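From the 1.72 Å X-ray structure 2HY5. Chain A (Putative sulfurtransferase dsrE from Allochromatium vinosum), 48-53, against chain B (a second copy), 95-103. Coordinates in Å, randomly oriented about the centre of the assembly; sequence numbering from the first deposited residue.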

# COMPACT_ATOMS: atom_id res chain seq x y z
N THR A 48 16.18 8.79 7.05
CA THR A 48 17.12 9.51 6.20
C THR A 48 17.16 11.00 6.54
O THR A 48 16.13 11.60 6.82
N ARG A 49 18.35 11.58 6.49
CA ARG A 49 18.53 13.00 6.79
C ARG A 49 18.50 13.84 5.52
O ARG A 49 18.67 15.05 5.57
N LEU A 50 18.25 13.19 4.38
CA LEU A 50 18.24 13.88 3.11
C LEU A 50 16.91 14.45 2.62
O LEU A 50 16.81 14.89 1.48
N THR A 51 15.88 14.45 3.48
CA THR A 51 14.60 15.00 3.04
C THR A 51 14.53 16.52 3.16
O THR A 51 15.12 17.12 4.05
N THR A 52 13.80 17.14 2.24
CA THR A 52 13.60 18.58 2.23
C THR A 52 12.12 18.78 1.90
O THR A 52 11.77 19.26 0.82
N PRO A 53 11.24 18.38 2.83
CA PRO A 53 9.79 18.51 2.61
C PRO A 53 9.36 19.97 2.61
O PRO A 53 10.08 20.84 3.11
N ARG B 95 21.58 23.20 -3.19
CA ARG B 95 20.40 24.03 -2.96
C ARG B 95 19.70 23.76 -1.64
O ARG B 95 19.12 24.67 -1.03
N ASN B 96 19.75 22.51 -1.18
CA ASN B 96 19.08 22.11 0.05
C ASN B 96 20.01 21.95 1.25
O ASN B 96 19.58 21.51 2.32
N GLY B 97 21.28 22.29 1.07
CA GLY B 97 22.24 22.18 2.16
C GLY B 97 22.47 20.79 2.73
O GLY B 97 22.51 20.62 3.95
N LYS B 98 22.63 19.80 1.86
CA LYS B 98 22.89 18.42 2.30
C LYS B 98 24.38 18.19 2.12
O LYS B 98 25.00 18.79 1.24
N ASP B 99 24.97 17.31 2.93
CA ASP B 99 26.40 17.03 2.81
C ASP B 99 26.68 15.76 2.01
O ASP B 99 27.82 15.29 1.99
N ALA B 100 25.66 15.21 1.37
CA ALA B 100 25.83 14.00 0.57
C ALA B 100 24.72 13.85 -0.46
O ALA B 100 23.69 14.51 -0.37
N THR B 101 24.96 12.99 -1.45
CA THR B 101 23.99 12.71 -2.51
C THR B 101 23.76 11.20 -2.51
O THR B 101 24.58 10.45 -1.99
N ASN B 102 22.65 10.75 -3.08
CA ASN B 102 22.40 9.32 -3.12
C ASN B 102 21.81 8.84 -4.44
O ASN B 102 21.56 7.66 -4.62
N ILE B 103 21.60 9.75 -5.38
CA ILE B 103 21.03 9.33 -6.65
C ILE B 103 21.99 8.49 -7.49
O ILE B 103 23.21 8.67 -7.43

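Two irregular segments meet here, and with no regular strand pairing to hold them the side chains do most of the joining. L50(A) lies nearest K98(B) along the backbone and T52(A) nearest N96(B), so the chains run past each other in opposite senses, and each of these four residues directs its CA-to-CB bond toward the other stretch. T51(A), between the two chain A residues, points away and offers its backbone instead.

L50(A) is the hydrophobic centre and the most covered residue of the chain A stretch. Its rotamer, chi1 m and chi2 t, spreads the two methyls over different neighbours: CD2 lies 4.0 Å from CB of K98(B) and 3.8 Å from O of A100(B), while CD1 reaches to 3.8 Å from CG of N102(B). The cost is that the carbonyl oxygen of A100(B), buried by this contact, finds no polar partner in the model. The backbone that presents the leucine is steadied from its own side, where N of L50(A) donates to OG1 of T48(A) at 3.1 Å; the t rotamer of T48(A) places the hydroxyl for this bond, and the threonine itself makes no contact with the facing stretch.

K98(B) shows how a long chain can be bent to serve a backbone. Chi1 is m at -40°, chi2 lies between wells at -95°, chi3 is p and chi4 t. The bends carry the aliphatic part alongside L50(A), with CD 3.8 Å from that residue's O, and bring the ammonium to carbonyls of chain A. NZ donates to O of R49(A) at 3.0 Å and, weakly, to O of T51(A) at 3.3 Å. The off-well chi2 accompanies a two-carbonyl grip that needs no acidic partner from the facing stretch.

R49(A) reaches the contact by length. Its CA-to-CB bond points sideways, but chi1 p followed by t at chi2 and chi3 extends the chain, and chi4 of -85° turns the guanidinium out of line with it. NH2 then meets OD1 of D99(B) at 2.7 Å, a salt bridge with a nearly straight hydrogen bond of 171° at the guanidinium edge. D99(B) also starts sideways, and its p rotamer brings the carboxylate in. Water 1 ties the same pair a second time, accepting from NE of R49(A) at 3.3 Å and from the backbone N of D99(B) at 3.1 Å. CB of A100(B) sits 4.0 Å from NH2 of R49(A), a small side chain beside the guanidinium.

At the other end, T52(A) and N96(B) both adopt m. OG1 of T52(A) packs 3.4 Å from CB of N96(B) and finds its polar partner in water 2, 2.8 Å away. That water also donates weakly to O of N96(B) and accepts weakly from NZ of K98(B), each at 3.4 Å. G97(B), with its positive phi, closes the preceding helix in a Schellman motif and leads the chain into K98(B) without touching the facing stretch.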

# COMPACT_ATOMS: atom_id res chain seq x y z
CB THR A 48 16.77 9.35 4.70
OG1 THR A 48 17.61 10.22 3.93
CG2 THR A 48 15.32 9.68 4.44
CB ARG A 49 19.88 13.22 7.50
CG ARG A 49 21.11 12.99 6.61
CD ARG A 49 22.41 13.35 7.35
NE ARG A 49 23.59 13.32 6.48
CZ ARG A 49 24.29 12.23 6.20
NH1 ARG A 49 23.95 11.06 6.74
NH2 ARG A 49 25.35 12.30 5.39
CB LEU A 50 18.83 12.97 2.02
CG LEU A 50 20.27 12.48 2.26
CD1 LEU A 50 20.70 11.59 1.10
CD2 LEU A 50 21.22 13.68 2.41
CB THR A 51 13.40 14.39 3.83
OG1 THR A 51 13.38 14.90 5.17
CG2 THR A 51 13.50 12.87 3.87
CB THR A 52 14.47 19.28 1.16
OG1 THR A 52 15.85 19.03 1.42
CG2 THR A 52 14.23 20.78 1.18
CB PRO A 53 9.19 17.75 3.80
CG PRO A 53 10.32 16.88 4.30
CD PRO A 53 11.51 17.76 4.13
CB ARG B 95 19.42 23.84 -4.12
CG ARG B 95 19.15 25.09 -4.94
CD ARG B 95 18.50 24.75 -6.27
NE ARG B 95 18.01 25.94 -6.96
CZ ARG B 95 17.54 25.94 -8.21
NH1 ARG B 95 17.52 24.82 -8.91
NH2 ARG B 95 17.10 27.07 -8.75
CB ASN B 96 18.31 20.80 -0.19
CG ASN B 96 17.32 20.91 -1.34
OD1 ASN B 96 16.81 19.90 -1.83
ND2 ASN B 96 17.05 22.14 -1.77
CB LYS B 98 22.11 17.43 1.43
CG LYS B 98 20.69 17.88 1.07
CD LYS B 98 19.61 17.33 2.00
CE LYS B 98 19.65 17.95 3.38
NZ LYS B 98 18.40 17.63 4.15
CB ASP B 99 27.05 16.92 4.20
CG ASP B 99 26.44 15.82 5.05
OD1 ASP B 99 26.16 14.73 4.52
OD2 ASP B 99 26.26 16.04 6.27
CB ALA B 100 25.85 12.78 1.48
CB THR B 101 24.51 13.10 -3.91
OG1 THR B 101 25.63 12.27 -4.25
CG2 THR B 101 24.93 14.55 -3.96
CB ASN B 102 21.48 8.91 -1.96
CG ASN B 102 20.10 9.51 -2.07
OD1 ASN B 102 19.90 10.50 -2.77
ND2 ASN B 102 19.14 8.91 -1.38
CB ILE B 103 20.57 10.54 -7.50
CG1 ILE B 103 19.59 10.06 -8.57
CG2 ILE B 103 21.77 11.22 -8.15
CD1 ILE B 103 19.19 11.12 -9.55
O HOH W 1 23.07 16.33 5.22
O HOH W 2 16.57 20.51 3.66